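Local coordinates for protein PspGI restriction endonuclease (Pyrococcus sp. GI-H, PDB 3BM3) that probably cuts DNA at specific sites as a type II restriction endonuclease of the EcoRII C-terminal family, and is captured here bound to its substrate DNA, at residues 106-111 against 137-142; 110-113 against 118-121; 113-118 against 248-253. The protein carries 2 engineered substitutions. One frame throughout, in Å; residues are numbered along the deposited sequence.

Contact 1: 106-111 against 137-142; sequences IIFTKL and PAFIIP. Engineered in segment 137-142: Ala138 (natural residue Asp).
Phe139 reaches from strand 139-141 to helix 85-115, where Phe108 and Thr109 receive it. The contact is entirely apolar across the two segments. It is of two kinds.

The first is aromatic. The ring of Phe108 meets one face of the Phe139 ring through CD2. Phe108 CD2 lies 3.3 Å from Phe139 CE2 and 3.6 Å from Phe139 CD2. The planes are inclined at 33° and the ring centroids of Phe108 and Phe139 are 5.0 Å apart, so the pair is oblique. The two side chains run past each other in opposite senses. Phe108 CG stands trans to its backbone N (chi1 -165°), which lays the ring against Phe139.

The second is methyl to ring edge. Thr109 CG2 sits near the plane of the Phe139 ring, 3.2 Å from Phe139 CE1 and 3.4 Å from Phe139 CZ.

Hydrogen bonding lies within the helix. Thr109 OG1 donates to Ile106 O at 2.6 Å, in the carbonyl plane and on a lone pair. Ile106 O also accepts from Lys110 N. The bond turns the hydroxyl back to the helix and holds the methyl at the ring edge.

Phe108 meets the Phe250 ring and Phe139 meets His121. Phe139 forms a classic beta bulge with Ala138, opposite Ile157. Ala138 is engineered and replaces a natural Asp. The EcoRII C-terminal family belongs to the PD-(D/E)XK clan. The contact packs helix 85-115 against strand 139-141, outermost in this chain's mixed sheet. Its chemistry implies attachment by shape and dispersion, with the threonine's polar atom already satisfied on the helix side.

Contact 2: 110-113 against 118-121; sequences KLLN and RYEH
Leu112 and Tyr119 make the tight part of this contact, at the C-terminal end of helix 85-115 and the loop that follows it. The chain turns back after the helix, and Tyr119 of the loop packs on the helix's last turns. Leu112 points toward the loop and is buried. Its CD1 methyl lies against the root of the tyrosine ring. Leu112 CD1 is 3.7 Å from Tyr119 CD2 and also touches CG and CB of Tyr119. Leu112 CB adds a wider contact, 4.0 Å from Tyr119 CD2. The methyl comes in at a slant to the ring. The tyrosine takes the less common first torsion, with CG lying between backbone N and carbonyl carbon (chi1 68°). This places the ring beside Leu112 and Asn113. Leu112 also packs on Phe250 and Ile253, so this side runs on into the core.

The other side is looser and polar. Asn113 is exposed. Its OD1 stands at the edge of the Tyr119 ring, in the ring plane, 3.3 Å from Tyr119 CE2. The amide and ring planes are 30° apart. Asn113 OD1 is 3.9 Å from Tyr119 OH, so it touches ring carbon rather than the hydroxyl.

Beyond Tyr119, the loop is fixed by other partners. Glu120 pairs through its backbone with Ile140, and His121 NE2 bonds to Glu105 OE1. Leu112 and Asn113, neighbours on the helix, both meet the CD2-CE2 side of the ring, one near its root and one further out. The amide oxygen faces the ring's C-H rim, which may give a weak electrostatic attraction. The chemistry implies that the leucine gives the apolar hold, and the asparagine oxygen a weak polar contact at the ring edge.

Contact 3: 113-118 against 248-253; sequences NKFGIR and DIFDDI
Phe115, in the last turn of helix 85-115, lays one ring face on Phe250 of helix 249-259. Phe250 CB is the atom beneath it. It lies 3.6 Å from the centroid of the Phe115 ring, 16° off the normal, in a CH-pi contact. The ring planes of Phe115 and Phe250 are nearly parallel, at 8°. They are slid apart, with centroids at 5.2 Å, and barely overlap. Phe115 also touches Leu40 and Phe41.

At Gly116 the backbone leaves helical geometry. Its positive phi (71°) and two bonds back into the last turn make a Schellman motif. Gly116 N bonds to Asn113 O at 2.9 Å. The second is a probable bond from Ile117 N to Leu112 O, also 2.9 Å. After the turn the chain leaves the helix and Ile117 faces helix 249-259.

Ile117 uses both branches. Its CG2 meets Ile253 CG2 at 3.5 Å, and the two side chains cross at about a right angle. Its CD1 reaches further, to the edge of the Phe250 ring, 4.2 Å from Phe250 CD1. The same Ile117 CD1 is 3.6 Å from Phe250 O. Arg118 points away from helix 249-259 and packs on Pro142.

From the N terminus, helix 85-115 supplies the first segment of all three contacts in turn. Contact 2 closes the shortest loop, a turn back from the helix end to the loop before strand 125-126. Contact 1 closes a wider loop that encloses contact 2 and brings strand 139-141 to the helix. Contact 3 starts within that loop and closes far along the chain on helix 249-259, so it crosses contact 1. It shares Asn113 and Arg118 with contact 2. Contacts 1 and 2 also join through Ile140 N and Glu120 O. Together they tie the helix end to an outer strand and the C-terminal helix.

Contact 1: 106-111 against 137-142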
loop_
_atom_site.group_PDB
_atom_site.type_symbol
_atom_site.label_atom_id
_atom_site.label_comp_id
_atom_site.label_asym_id
_atom_site.label_seq_id
_atom_site.Cartn_x
_atom_site.Cartn_y
_atom_site.Cartn_z
ATOM N N ILE C 106 -8.974 -15.148 -6.633
ATOM C CA ILE C 106 -9.690 -16.390 -6.939
ATOM C C ILE C 106 -10.198 -16.460 -8.375
ATOM O O ILE C 106 -10.036 -17.467 -9.061
ATOM C CB ILE C 106 -10.844 -16.623 -5.978
ATOM C CG1 ILE C 106 -10.272 -16.842 -4.570
ATOM C CG2 ILE C 106 -11.690 -17.802 -6.467
ATOM C CD1 ILE C 106 -11.288 -16.791 -3.438
ATOM N N ILE C 107 -10.808 -15.371 -8.809
ATOM C CA ILE C 107 -11.285 -15.247 -10.164
ATOM C C ILE C 107 -10.146 -15.493 -11.148
ATOM O O ILE C 107 -10.291 -16.251 -12.099
ATOM C CB ILE C 107 -11.919 -13.870 -10.324
ATOM C CG1 ILE C 107 -13.220 -13.851 -9.494
ATOM C CG2 ILE C 107 -12.174 -13.581 -11.784
ATOM C CD1 ILE C 107 -13.849 -12.447 -9.406
ATOM N N PHE C 108 -8.989 -14.898 -10.877
ATOM C CA PHE C 108 -7.821 -15.085 -11.705
ATOM C C PHE C 108 -7.488 -16.575 -11.807
ATOM O O PHE C 108 -7.219 -17.068 -12.915
ATOM C CB PHE C 108 -6.644 -14.283 -11.154
ATOM C CG PHE C 108 -5.520 -14.126 -12.127
ATOM C CD1 PHE C 108 -5.579 -13.142 -13.100
ATOM C CD2 PHE C 108 -4.393 -14.956 -12.076
ATOM C CE1 PHE C 108 -4.539 -12.999 -14.011
ATOM C CE2 PHE C 108 -3.357 -14.789 -12.977
ATOM C CZ PHE C 108 -3.446 -13.806 -13.925
ATOM N N THR C 109 -7.523 -17.303 -10.685
ATOM C CA THR C 109 -7.229 -18.738 -10.706
ATOM C C THR C 109 -8.218 -19.526 -11.550
ATOM O O THR C 109 -7.863 -20.495 -12.185
ATOM C CB THR C 109 -7.119 -19.369 -9.293
ATOM O OG1 THR C 109 -8.403 -19.440 -8.677
ATOM C CG2 THR C 109 -6.239 -18.534 -8.433
ATOM N N LYS C 110 -9.473 -19.119 -11.515
ATOM C CA LYS C 110 -10.492 -19.794 -12.295
ATOM C C LYS C 110 -10.158 -19.700 -13.766
ATOM O O LYS C 110 -10.361 -20.665 -14.533
ATOM C CB LYS C 110 -11.845 -19.158 -12.004
ATOM C CG LYS C 110 -12.291 -19.314 -10.577
ATOM C CD LYS C 110 -12.247 -20.784 -10.110
ATOM C CE LYS C 110 -12.843 -20.967 -8.731
ATOM N NZ LYS C 110 -12.477 -22.314 -8.137
ATOM N N LEU C 111 -9.680 -18.520 -14.159
ATOM C CA LEU C 111 -9.242 -18.298 -15.552
ATOM C C LEU C 111 -7.989 -19.100 -15.869
ATOM O O LEU C 111 -7.929 -19.773 -16.878
ATOM C CB LEU C 111 -9.025 -16.831 -15.837
ATOM C CG LEU C 111 -10.345 -16.042 -15.898
ATOM C CD1 LEU C 111 -10.138 -14.550 -15.650
ATOM C CD2 LEU C 111 -11.037 -16.278 -17.247
ATOM N N PRO C 137 4.742 -13.295 -4.664
ATOM C CA PRO C 137 3.933 -12.967 -5.809
ATOM C C PRO C 137 2.583 -13.670 -5.641
ATOM O O PRO C 137 2.511 -14.773 -5.071
ATOM C CB PRO C 137 4.707 -13.561 -6.994
ATOM C CG PRO C 137 5.980 -14.033 -6.486
ATOM C CD PRO C 137 6.006 -13.960 -5.011
ATOM N N ALA C 138 1.523 -13.052 -6.137
ATOM C CA ALA C 138 0.216 -13.690 -6.122
ATOM C C ALA C 138 0.272 -15.034 -6.799
ATOM O O ALA C 138 -0.276 -15.994 -6.297
ATOM C CB ALA C 138 -0.875 -12.842 -6.792
ATOM N N PHE C 139 0.938 -15.090 -7.950
ATOM C CA PHE C 139 1.063 -16.328 -8.680
ATOM C C PHE C 139 2.471 -16.521 -9.168
ATOM O O PHE C 139 3.145 -15.583 -9.559
ATOM C CB PHE C 139 0.097 -16.342 -9.859
ATOM C CG PHE C 139 -1.323 -16.203 -9.428
ATOM C CD1 PHE C 139 -2.003 -17.306 -8.957
ATOM C CD2 PHE C 139 -1.955 -14.981 -9.410
ATOM C CE1 PHE C 139 -3.311 -17.206 -8.489
ATOM C CE2 PHE C 139 -3.273 -14.879 -8.951
ATOM C CZ PHE C 139 -3.939 -15.987 -8.508
ATOM N N ILE C 140 2.884 -17.766 -9.120
ATOM C CA ILE C 140 4.108 -18.182 -9.736
ATOM C C ILE C 140 3.712 -19.210 -10.753
ATOM O O ILE C 140 3.057 -20.203 -10.436
ATOM C CB ILE C 140 5.065 -18.802 -8.737
ATOM C CG1 ILE C 140 5.368 -17.807 -7.628
ATOM C CG2 ILE C 140 6.370 -19.220 -9.447
ATOM C CD1 ILE C 140 6.227 -18.332 -6.536
ATOM N N ILE C 141 4.120 -18.975 -11.992
ATOM C CA ILE C 141 3.766 -19.857 -13.080
ATOM C C ILE C 141 5.018 -20.516 -13.625
ATOM O O ILE C 141 5.931 -19.825 -14.042
ATOM C CB ILE C 141 3.022 -19.074 -14.161
ATOM C CG1 ILE C 141 1.711 -18.544 -13.528
ATOM C CG2 ILE C 141 2.783 -19.988 -15.356
ATOM C CD1 ILE C 141 0.872 -17.756 -14.397
ATOM N N PRO C 142 5.079 -21.858 -13.605
ATOM C CA PRO C 142 4.047 -22.804 -13.155
ATOM C C PRO C 142 4.110 -23.174 -11.677
ATOM O O PRO C 142 3.120 -23.680 -11.116
ATOM C CB PRO C 142 4.334 -24.024 -14.002
ATOM C CG PRO C 142 5.823 -24.012 -14.142
ATOM C CD PRO C 142 6.237 -22.567 -14.183
#

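Contact 2: 110-113 against 118-121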
loop_
_atom_site.group_PDB
_atom_site.type_symbol
_atom_site.label_atom_id
_atom_site.label_comp_id
_atom_site.label_asym_id
_atom_site.label_seq_id
_atom_site.Cartn_x
_atom_site.Cartn_y
_atom_site.Cartn_z
ATOM N N LYS C 110 -9.473 -19.119 -11.515
ATOM C CA LYS C 110 -10.492 -19.794 -12.295
ATOM C C LYS C 110 -10.158 -19.700 -13.766
ATOM O O LYS C 110 -10.361 -20.665 -14.533
ATOM C CB LYS C 110 -11.845 -19.158 -12.004
ATOM C CG LYS C 110 -12.291 -19.314 -10.577
ATOM C CD LYS C 110 -12.247 -20.784 -10.110
ATOM C CE LYS C 110 -12.843 -20.967 -8.731
ATOM N NZ LYS C 110 -12.477 -22.314 -8.137
ATOM N N LEU C 111 -9.680 -18.520 -14.159
ATOM C CA LEU C 111 -9.242 -18.298 -15.552
ATOM C C LEU C 111 -7.989 -19.100 -15.869
ATOM O O LEU C 111 -7.929 -19.773 -16.878
ATOM C CB LEU C 111 -9.025 -16.831 -15.837
ATOM C CG LEU C 111 -10.345 -16.042 -15.898
ATOM C CD1 LEU C 111 -10.138 -14.550 -15.650
ATOM C CD2 LEU C 111 -11.037 -16.278 -17.247
ATOM N N LEU C 112 -7.022 -19.097 -14.945
ATOM C CA LEU C 112 -5.834 -19.917 -15.126
ATOM C C LEU C 112 -6.217 -21.385 -15.370
ATOM O O LEU C 112 -5.729 -22.029 -16.282
ATOM C CB LEU C 112 -4.910 -19.794 -13.920
ATOM C CG LEU C 112 -4.217 -18.417 -13.780
ATOM C CD1 LEU C 112 -3.374 -18.448 -12.512
ATOM C CD2 LEU C 112 -3.349 -17.987 -15.002
ATOM N N ASN C 113 -7.113 -21.902 -14.552
ATOM C CA ASN C 113 -7.521 -23.297 -14.639
ATOM C C ASN C 113 -8.103 -23.604 -15.990
ATOM O O ASN C 113 -7.783 -24.626 -16.596
ATOM C CB ASN C 113 -8.554 -23.628 -13.573
ATOM C CG ASN C 113 -7.952 -23.688 -12.203
ATOM O OD1 ASN C 113 -6.733 -23.743 -12.056
ATOM N ND2 ASN C 113 -8.796 -23.694 -11.194
ATOM N N ARG C 118 -0.744 -24.010 -15.222
ATOM C CA ARG C 118 -0.366 -24.416 -13.891
ATOM C C ARG C 118 0.207 -23.244 -13.164
ATOM O O ARG C 118 0.902 -22.418 -13.742
ATOM C CB ARG C 118 0.649 -25.545 -13.927
ATOM C CG ARG C 118 0.018 -26.861 -14.391
ATOM C CD ARG C 118 1.066 -27.945 -14.484
ATOM N NE ARG C 118 0.500 -29.233 -14.903
ATOM C CZ ARG C 118 0.156 -29.561 -16.146
ATOM N NH1 ARG C 118 0.304 -28.691 -17.148
ATOM N NH2 ARG C 118 -0.337 -30.773 -16.385
ATOM N N TYR C 119 -0.105 -23.184 -11.888
ATOM C CA TYR C 119 0.315 -22.080 -11.065
ATOM C C TYR C 119 0.440 -22.558 -9.635
ATOM O O TYR C 119 -0.056 -23.616 -9.258
ATOM C CB TYR C 119 -0.685 -20.918 -11.125
ATOM C CG TYR C 119 -1.983 -21.285 -10.468
ATOM C CD1 TYR C 119 -2.171 -21.076 -9.111
ATOM C CD2 TYR C 119 -2.992 -21.918 -11.190
ATOM C CE1 TYR C 119 -3.347 -21.465 -8.481
ATOM C CE2 TYR C 119 -4.172 -22.306 -10.570
ATOM C CZ TYR C 119 -4.325 -22.084 -9.213
ATOM O OH TYR C 119 -5.488 -22.473 -8.588
ATOM N N GLU C 120 1.109 -21.740 -8.851
ATOM C CA GLU C 120 1.039 -21.825 -7.426
ATOM C C GLU C 120 0.748 -20.451 -6.876
ATOM O O GLU C 120 1.234 -19.442 -7.368
ATOM C CB GLU C 120 2.315 -22.398 -6.832
ATOM C CG GLU C 120 2.435 -23.861 -7.138
ATOM C CD GLU C 120 3.698 -24.474 -6.633
ATOM O OE1 GLU C 120 4.685 -23.763 -6.380
ATOM O OE2 GLU C 120 3.683 -25.696 -6.516
ATOM N N HIS C 121 -0.038 -20.446 -5.806
ATOM C CA HIS C 121 -0.397 -19.247 -5.090
ATOM C C HIS C 121 0.029 -19.488 -3.651
ATOM O O HIS C 121 0.181 -20.623 -3.226
ATOM C CB HIS C 121 -1.913 -19.053 -5.189
ATOM C CG HIS C 121 -2.434 -17.894 -4.407
ATOM N ND1 HIS C 121 -3.138 -18.054 -3.233
ATOM C CD2 HIS C 121 -2.379 -16.560 -4.636
ATOM C CE1 HIS C 121 -3.475 -16.865 -2.763
ATOM N NE2 HIS C 121 -3.036 -15.944 -3.600
#

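Contact 3: 113-118 against 248-253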
loop_
_atom_site.group_PDB
_atom_site.type_symbol
_atom_site.label_atom_id
_atom_site.label_comp_id
_atom_site.label_asym_id
_atom_site.label_seq_id
_atom_site.Cartn_x
_atom_site.Cartn_y
_atom_site.Cartn_z
ATOM N N ASN C 113 -7.113 -21.902 -14.552
ATOM C CA ASN C 113 -7.521 -23.297 -14.639
ATOM C C ASN C 113 -8.103 -23.604 -15.990
ATOM O O ASN C 113 -7.783 -24.626 -16.596
ATOM C CB ASN C 113 -8.554 -23.628 -13.573
ATOM C CG ASN C 113 -7.952 -23.688 -12.203
ATOM O OD1 ASN C 113 -6.733 -23.743 -12.056
ATOM N ND2 ASN C 113 -8.796 -23.694 -11.194
ATOM N N LYS C 114 -8.953 -22.700 -16.466
ATOM C CA LYS C 114 -9.639 -22.880 -17.735
ATOM C C LYS C 114 -8.640 -23.030 -18.874
ATOM O O LYS C 114 -8.837 -23.862 -19.757
ATOM C CB LYS C 114 -10.600 -21.716 -18.012
ATOM C CG LYS C 114 -11.410 -21.866 -19.319
ATOM C CD LYS C 114 -12.304 -23.106 -19.271
ATOM C CE LYS C 114 -13.196 -23.257 -20.509
ATOM N NZ LYS C 114 -12.428 -23.131 -21.777
ATOM N N PHE C 115 -7.555 -22.254 -18.824
ATOM C CA PHE C 115 -6.518 -22.305 -19.829
ATOM C C PHE C 115 -5.491 -23.402 -19.592
ATOM O O PHE C 115 -4.596 -23.574 -20.412
ATOM C CB PHE C 115 -5.824 -20.946 -19.942
ATOM C CG PHE C 115 -6.676 -19.880 -20.539
ATOM C CD1 PHE C 115 -6.792 -19.754 -21.904
ATOM C CD2 PHE C 115 -7.381 -19.024 -19.754
ATOM C CE1 PHE C 115 -7.603 -18.765 -22.452
ATOM C CE2 PHE C 115 -8.182 -18.051 -20.279
ATOM C CZ PHE C 115 -8.297 -17.905 -21.629
ATOM N N GLY C 116 -5.629 -24.144 -18.496
ATOM C CA GLY C 116 -4.705 -25.218 -18.137
ATOM C C GLY C 116 -3.365 -24.686 -17.700
ATOM O O GLY C 116 -2.364 -25.366 -17.834
ATOM N N ILE C 117 -3.330 -23.444 -17.231
ATOM C CA ILE C 117 -2.089 -22.841 -16.808
ATOM C C ILE C 117 -1.854 -23.319 -15.414
ATOM O O ILE C 117 -2.645 -23.023 -14.512
ATOM C CB ILE C 117 -2.145 -21.309 -16.854
ATOM C CG1 ILE C 117 -2.343 -20.856 -18.309
ATOM C CG2 ILE C 117 -0.896 -20.659 -16.210
ATOM C CD1 ILE C 117 -2.756 -19.402 -18.441
ATOM N N ARG C 118 -0.744 -24.010 -15.222
ATOM C CA ARG C 118 -0.366 -24.416 -13.891
ATOM C C ARG C 118 0.207 -23.244 -13.164
ATOM O O ARG C 118 0.902 -22.418 -13.742
ATOM C CB ARG C 118 0.649 -25.545 -13.927
ATOM C CG ARG C 118 0.018 -26.861 -14.391
ATOM C CD ARG C 118 1.066 -27.945 -14.484
ATOM N NE ARG C 118 0.500 -29.233 -14.903
ATOM C CZ ARG C 118 0.156 -29.561 -16.146
ATOM N NH1 ARG C 118 0.304 -28.691 -17.148
ATOM N NH2 ARG C 118 -0.337 -30.773 -16.385
ATOM N N ASP C 248 -5.324 -10.385 -22.120
ATOM C CA ASP C 248 -4.212 -10.922 -22.879
ATOM C C ASP C 248 -3.297 -11.786 -22.048
ATOM O O ASP C 248 -2.453 -12.518 -22.600
ATOM C CB ASP C 248 -3.324 -9.799 -23.407
ATOM C CG ASP C 248 -3.977 -8.953 -24.447
ATOM O OD1 ASP C 248 -5.040 -9.303 -24.915
ATOM O OD2 ASP C 248 -3.388 -7.911 -24.771
ATOM N N ILE C 249 -3.408 -11.711 -20.723
ATOM C CA ILE C 249 -2.380 -12.333 -19.917
ATOM C C ILE C 249 -2.393 -13.859 -20.086
ATOM O O ILE C 249 -1.380 -14.499 -19.987
ATOM C CB ILE C 249 -2.463 -11.933 -18.447
ATOM C CG1 ILE C 249 -1.170 -12.304 -17.723
ATOM C CG2 ILE C 249 -3.731 -12.537 -17.772
ATOM C CD1 ILE C 249 -1.025 -11.717 -16.327
ATOM N N PHE C 250 -3.541 -14.430 -20.351
ATOM C CA PHE C 250 -3.675 -15.875 -20.389
ATOM C C PHE C 250 -2.950 -16.480 -21.569
ATOM O O PHE C 250 -2.121 -17.390 -21.401
ATOM C CB PHE C 250 -5.146 -16.229 -20.299
ATOM C CG PHE C 250 -5.748 -15.666 -19.057
ATOM C CD1 PHE C 250 -5.454 -16.228 -17.841
ATOM C CD2 PHE C 250 -6.450 -14.469 -19.080
ATOM C CE1 PHE C 250 -5.929 -15.670 -16.693
ATOM C CE2 PHE C 250 -6.922 -13.905 -17.934
ATOM C CZ PHE C 250 -6.662 -14.500 -16.734
ATOM N N ASP C 251 -3.173 -15.918 -22.742
ATOM C CA ASP C 251 -2.437 -16.362 -23.909
ATOM C C ASP C 251 -0.962 -15.984 -23.781
ATOM O O ASP C 251 -0.090 -16.722 -24.197
ATOM C CB ASP C 251 -3.050 -15.771 -25.168
ATOM C CG ASP C 251 -2.373 -16.278 -26.414
ATOM O OD1 ASP C 251 -2.330 -17.507 -26.537
ATOM O OD2 ASP C 251 -1.842 -15.448 -27.196
ATOM N N ASP C 252 -0.665 -14.833 -23.167
ATOM C CA ASP C 252 0.731 -14.426 -22.963
ATOM C C ASP C 252 1.460 -15.464 -22.120
ATOM O O ASP C 252 2.617 -15.801 -22.375
ATOM C CB ASP C 252 0.794 -13.075 -22.279
ATOM C CG ASP C 252 0.446 -11.909 -23.186
ATOM O OD1 ASP C 252 0.195 -12.110 -24.392
ATOM O OD2 ASP C 252 0.463 -10.761 -22.673
ATOM N N ILE C 253 0.784 -15.977 -21.104
ATOM C CA ILE C 253 1.382 -16.995 -20.258
ATOM C C ILE C 253 1.597 -18.265 -21.084
ATOM O O ILE C 253 2.660 -18.880 -21.057
ATOM C CB ILE C 253 0.493 -17.329 -19.065
ATOM C CG1 ILE C 253 0.465 -16.164 -18.081
ATOM C CG2 ILE C 253 1.006 -18.572 -18.353
ATOM C CD1 ILE C 253 -0.737 -16.252 -17.109
#